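Local coordinates for thyroid hormone-inducible hepatic protein (Mus musculus, PDB 3ONT) that regulates lipogenesis, notably in the lactating mammary gland, and supports the synthesis of triglycerides with medium-length fatty acid chains, at residues 26-29 with 30-34; 62-65 with 66-70. All coordinates share one frame; numbering follows the deposited sequence.

Interaction 1. Residues 26-29 with 30-34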
loop_
_atom_site.group_PDB
_atom_site.type_symbol
_atom_site.label_atom_id
_atom_site.label_comp_id
_atom_site.label_asym_id
_atom_site.label_seq_id
_atom_site.Cartn_x
_atom_site.Cartn_y
_atom_site.Cartn_z
ATOM N N VAL A 26 10.958 11.925 8.173
ATOM C CA VAL A 26 12.242 11.324 7.897
ATOM C C VAL A 26 13.195 12.350 7.287
ATOM O O VAL A 26 14.377 12.365 7.643
ATOM C CB VAL A 26 12.129 10.046 7.027
ATOM C CG1 VAL A 26 13.513 9.583 6.555
ATOM C CG2 VAL A 26 11.429 8.951 7.807
ATOM N N ARG A 27 12.704 13.213 6.396
ATOM C CA ARG A 27 13.567 14.272 5.853
ATOM C C ARG A 27 14.049 15.234 6.931
ATOM O O ARG A 27 15.223 15.618 6.942
ATOM C CB ARG A 27 12.930 15.013 4.694
ATOM C CG ARG A 27 13.084 14.251 3.387
ATOM C CD ARG A 27 11.934 14.565 2.429
ATOM N NE ARG A 27 12.039 13.815 1.176
ATOM C CZ ARG A 27 12.858 14.131 0.169
ATOM N NH1 ARG A 27 13.667 15.190 0.258
ATOM N NH2 ARG A 27 12.871 13.377 -0.928
ATOM N N ASN A 28 13.160 15.590 7.852
ATOM C CA ASN A 28 13.567 16.361 8.994
ATOM C C ASN A 28 14.602 15.632 9.843
ATOM O O ASN A 28 15.570 16.261 10.315
ATOM C CB ASN A 28 12.388 16.758 9.867
ATOM C CG ASN A 28 12.807 17.699 10.979
ATOM O OD1 ASN A 28 12.743 17.350 12.155
ATOM N ND2 ASN A 28 13.301 18.887 10.606
HETATM N N MSE A 29 14.395 14.325 10.046
HETATM C CA MSE A 29 15.337 13.490 10.775
HETATM C C MSE A 29 16.714 13.578 10.127
HETATM O O MSE A 29 17.725 13.716 10.827
HETATM C CB MSE A 29 14.873 12.037 10.802
HETATM C CG MSE A 29 15.705 11.138 11.680
HETATM SE SE MSE A 29 15.232 9.252 11.540
HETATM C CE MSE A 29 15.775 8.959 9.680
ATOM N N GLU A 30 16.766 13.517 8.801
ATOM C CA GLU A 30 18.047 13.601 8.125
ATOM C C GLU A 30 18.713 14.976 8.213
ATOM O O GLU A 30 19.935 15.047 8.235
ATOM C CB GLU A 30 17.948 13.143 6.683
ATOM C CG GLU A 30 17.492 11.713 6.550
ATOM C CD GLU A 30 17.069 11.383 5.124
ATOM O OE1 GLU A 30 17.769 11.805 4.183
ATOM O OE2 GLU A 30 16.036 10.710 4.929
ATOM N N GLN A 31 17.942 16.057 8.280
ATOM C CA GLN A 31 18.546 17.375 8.470
ATOM C C GLN A 31 19.159 17.435 9.849
ATOM O O GLN A 31 20.254 17.948 10.004
ATOM C CB GLN A 31 17.546 18.523 8.341
ATOM C CG GLN A 31 16.704 18.532 7.075
ATOM C CD GLN A 31 17.513 18.761 5.804
ATOM O OE1 GLN A 31 18.485 19.539 5.784
ATOM N NE2 GLN A 31 17.094 18.103 4.718
ATOM N N VAL A 32 18.450 16.906 10.842
ATOM C CA VAL A 32 18.850 16.999 12.252
ATOM C C VAL A 32 20.054 16.120 12.603
ATOM O O VAL A 32 20.984 16.564 13.302
ATOM C CB VAL A 32 17.659 16.666 13.189
ATOM C CG1 VAL A 32 18.119 16.414 14.618
ATOM C CG2 VAL A 32 16.612 17.780 13.140
ATOM N N VAL A 33 20.041 14.881 12.122
ATOM C CA VAL A 33 21.090 13.918 12.450
ATOM C C VAL A 33 22.336 14.230 11.631
ATOM O O VAL A 33 22.648 13.569 10.649
ATOM C CB VAL A 33 20.596 12.447 12.288
ATOM C CG1 VAL A 33 21.708 11.467 12.532
ATOM C CG2 VAL A 33 19.432 12.171 13.260
HETATM N N MSE A 34 23.054 15.255 12.066
HETATM C CA MSE A 34 24.190 15.792 11.324
HETATM C C MSE A 34 25.385 14.845 11.294
HETATM O O MSE A 34 26.104 14.780 10.283
HETATM C CB MSE A 34 24.621 17.107 11.954
HETATM C CG MSE A 34 23.544 18.177 11.944
HETATM SE SE MSE A 34 23.898 19.553 10.608
HETATM C CE MSE A 34 23.631 18.502 8.969
#

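Interaction 2. Residues 62-65 with 66-70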
loop_
_atom_site.group_PDB
_atom_site.type_symbol
_atom_site.label_atom_id
_atom_site.label_comp_id
_atom_site.label_asym_id
_atom_site.label_seq_id
_atom_site.Cartn_x
_atom_site.Cartn_y
_atom_site.Cartn_z
ATOM N N PHE A 62 17.899 3.824 12.065
ATOM C CA PHE A 62 17.970 5.040 11.282
ATOM C C PHE A 62 18.125 4.696 9.782
ATOM O O PHE A 62 17.366 5.167 8.940
ATOM C CB PHE A 62 19.152 5.832 11.846
ATOM C CG PHE A 62 19.571 7.007 11.042
ATOM C CD1 PHE A 62 18.891 8.205 11.129
ATOM C CD2 PHE A 62 20.726 6.944 10.258
ATOM C CE1 PHE A 62 19.331 9.329 10.408
ATOM C CE2 PHE A 62 21.172 8.046 9.530
ATOM C CZ PHE A 62 20.471 9.241 9.605
ATOM N N THR A 63 19.072 3.833 9.457
ATOM C CA THR A 63 19.259 3.416 8.078
ATOM C C THR A 63 17.989 2.824 7.465
ATOM O O THR A 63 17.632 3.149 6.326
ATOM C CB THR A 63 20.404 2.435 8.008
ATOM O OG1 THR A 63 21.587 3.161 8.314
ATOM C CG2 THR A 63 20.570 1.847 6.640
HETATM N N MSE A 64 17.299 1.972 8.216
HETATM C CA MSE A 64 16.085 1.342 7.724
HETATM C C MSE A 64 15.023 2.401 7.435
HETATM O O MSE A 64 14.386 2.381 6.379
HETATM C CB MSE A 64 15.570 0.311 8.725
HETATM C CG MSE A 64 14.395 -0.492 8.198
HETATM SE SE MSE A 64 13.466 -1.600 9.543
HETATM C CE MSE A 64 12.684 -0.136 10.593
ATOM N N LEU A 65 14.839 3.315 8.387
ATOM C CA LEU A 65 13.900 4.405 8.243
ATOM C C LEU A 65 14.161 5.152 6.937
ATOM O O LEU A 65 13.233 5.382 6.158
ATOM C CB LEU A 65 14.006 5.346 9.434
ATOM C CG LEU A 65 13.505 4.831 10.785
ATOM C CD1 LEU A 65 13.786 5.862 11.853
ATOM C CD2 LEU A 65 12.028 4.521 10.732
ATOM N N LYS A 66 15.424 5.491 6.673
ATOM C CA LYS A 66 15.788 6.180 5.439
ATOM C C LYS A 66 15.483 5.330 4.232
ATOM O O LYS A 66 15.052 5.822 3.182
ATOM C CB LYS A 66 17.259 6.556 5.433
ATOM C CG LYS A 66 17.555 7.826 6.218
ATOM C CD LYS A 66 18.970 7.813 6.776
ATOM C CE LYS A 66 20.060 8.060 5.728
ATOM N NZ LYS A 66 21.273 7.305 6.161
ATOM N N SER A 67 15.683 4.038 4.384
ATOM C CA SER A 67 15.564 3.147 3.250
ATOM C C SER A 67 14.093 2.978 2.816
ATOM O O SER A 67 13.772 2.946 1.623
ATOM C CB SER A 67 16.216 1.829 3.600
ATOM O OG SER A 67 16.070 0.941 2.533
ATOM N N ILE A 68 13.205 2.894 3.796
ATOM C CA ILE A 68 11.783 2.850 3.543
ATOM C C ILE A 68 11.327 4.189 2.964
ATOM O O ILE A 68 10.551 4.234 2.012
ATOM C CB ILE A 68 11.038 2.528 4.829
ATOM C CG1 ILE A 68 11.313 1.072 5.217
ATOM C CG2 ILE A 68 9.551 2.833 4.681
ATOM C CD1 ILE A 68 10.679 0.660 6.498
ATOM N N CYS A 69 11.842 5.282 3.505
ATOM C CA CYS A 69 11.516 6.593 2.970
ATOM C C CYS A 69 11.879 6.747 1.493
ATOM O O CYS A 69 11.159 7.401 0.744
ATOM C CB CYS A 69 12.180 7.684 3.785
ATOM S SG CYS A 69 11.665 9.305 3.264
ATOM N N VAL A 70 12.990 6.155 1.068
ATOM C CA VAL A 70 13.380 6.216 -0.352
ATOM C C VAL A 70 12.310 5.541 -1.224
ATOM O O VAL A 70 12.045 5.968 -2.349
ATOM C CB VAL A 70 14.795 5.610 -0.603
ATOM C CG1 VAL A 70 15.032 5.323 -2.081
ATOM C CG2 VAL A 70 15.877 6.535 -0.057
#

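Interaction 1. Residues 26-29 with 30-34
E30 folds its side chain back over the preceding turn of the helix, toward V26, while its own N donates to V26 O at 2.9 Å. The side chain starts with CB 3.7 Å from R27 O. With chi1 at -60°, CG lies beside the backbone N and opposite the carbonyl carbon, which turns it toward the N-terminal side and brings it 3.4 Å from V26 O. The remainder of the chain is extended: CD passes 3.8 Å from that same carbonyl oxygen, and OE2 abuts the methyl CG1 of V26, 3.2 Å away, the two side chains crossing at a slant. The E30 side chain also touches K66 of helix 58-73. Replacing E30 with an alanine would probably uncover V26 CG1 on this side and open a gap toward K66. The M29-V33 pair, set three residues further along the chain, lies side by side and points the same way, M29 CG being 4.2 Å from V33 CG2. Beneath them V33 N donates to M29 O at 2.9 Å with an N-H...O angle of 162°. V33 is also the first residue to leave the helical conformation, and it centres an inverse gamma turn closed by a weak bond from M34 N to V32 O. This C-terminal end of helix 15-32 packs on helix 58-73, which V26 and M29 face, while R27 NH2 forms a salt bridge with D73. M29 and V32 also meet T141 of the second subunit, and V33 meets its Y144.

Interaction 2. Residues 62-65 with 66-70
The carbonyl oxygen of L65 is held twice: C69 N donates to it from one turn further along at 3.0 Å, and the hydroxyl of Y22, on helix 15-32, forms a second hydrogen bond with it. M64 O likewise has two backbone partners. I68 N reaches it at 2.9 Å and nearly straight, with an N-H...O angle of 165°, whereas the bond from S67 N is a weak and strongly bent addition. The sounder acceptor for S67 N is T63 O, 2.9 Å away. With K66 N bonded to F62 O at 3.0 Å, the four bonds K66 N to F62 O, S67 N to T63 O, I68 N to M64 O and C69 N to L65 O make the regular i to i+4 pattern of an alpha-helix, here the middle of helix 58-73 in an all-helical bundle. Over this backbone, K66 reaches back to the aromatic ring one turn earlier. Its CD methylene sits over one face of F62 in a CH-pi contact, 3.7 Å from the ring centroid, 22° off the normal and displaced toward the CE2-CZ edge. A bend at chi3 (74°) then carries the amino end out past the CE2 corner, with NZ 3.5 Å from F62 CE2. The ring itself also packs on V33, P36 and L39. On another side of the helix the contact is purely apolar: selenomethionine M64 places CG 4.2 Å from I68 CD1, and both residues meet L133 of the second subunit. S67 OG is hydrogen-bonded to E116, and I68 packs on F119, so helix 115-147 of the same chain borders this side too.

In the fold
From the N terminus the chain first runs through helix 15-32, whose last turns, with the residues just after them, hold interaction 1, then through a connection with a short unmodelled gap, and into helix 58-73, whose middle holds interaction 2. Each contact is built of pairs about one turn apart and closes no long loop; the two lie in series, neither nested nor crossed. Their centres are about 11 Å apart, and they meet directly where the helices pack: M29 CE lies 3.5 Å from F62 CD1, and V26 CG1 lies 3.6 Å from C69 CB. Helices 15-32 and 58-73 are tied together there, and both interactions touch the second subunit of the homodimer.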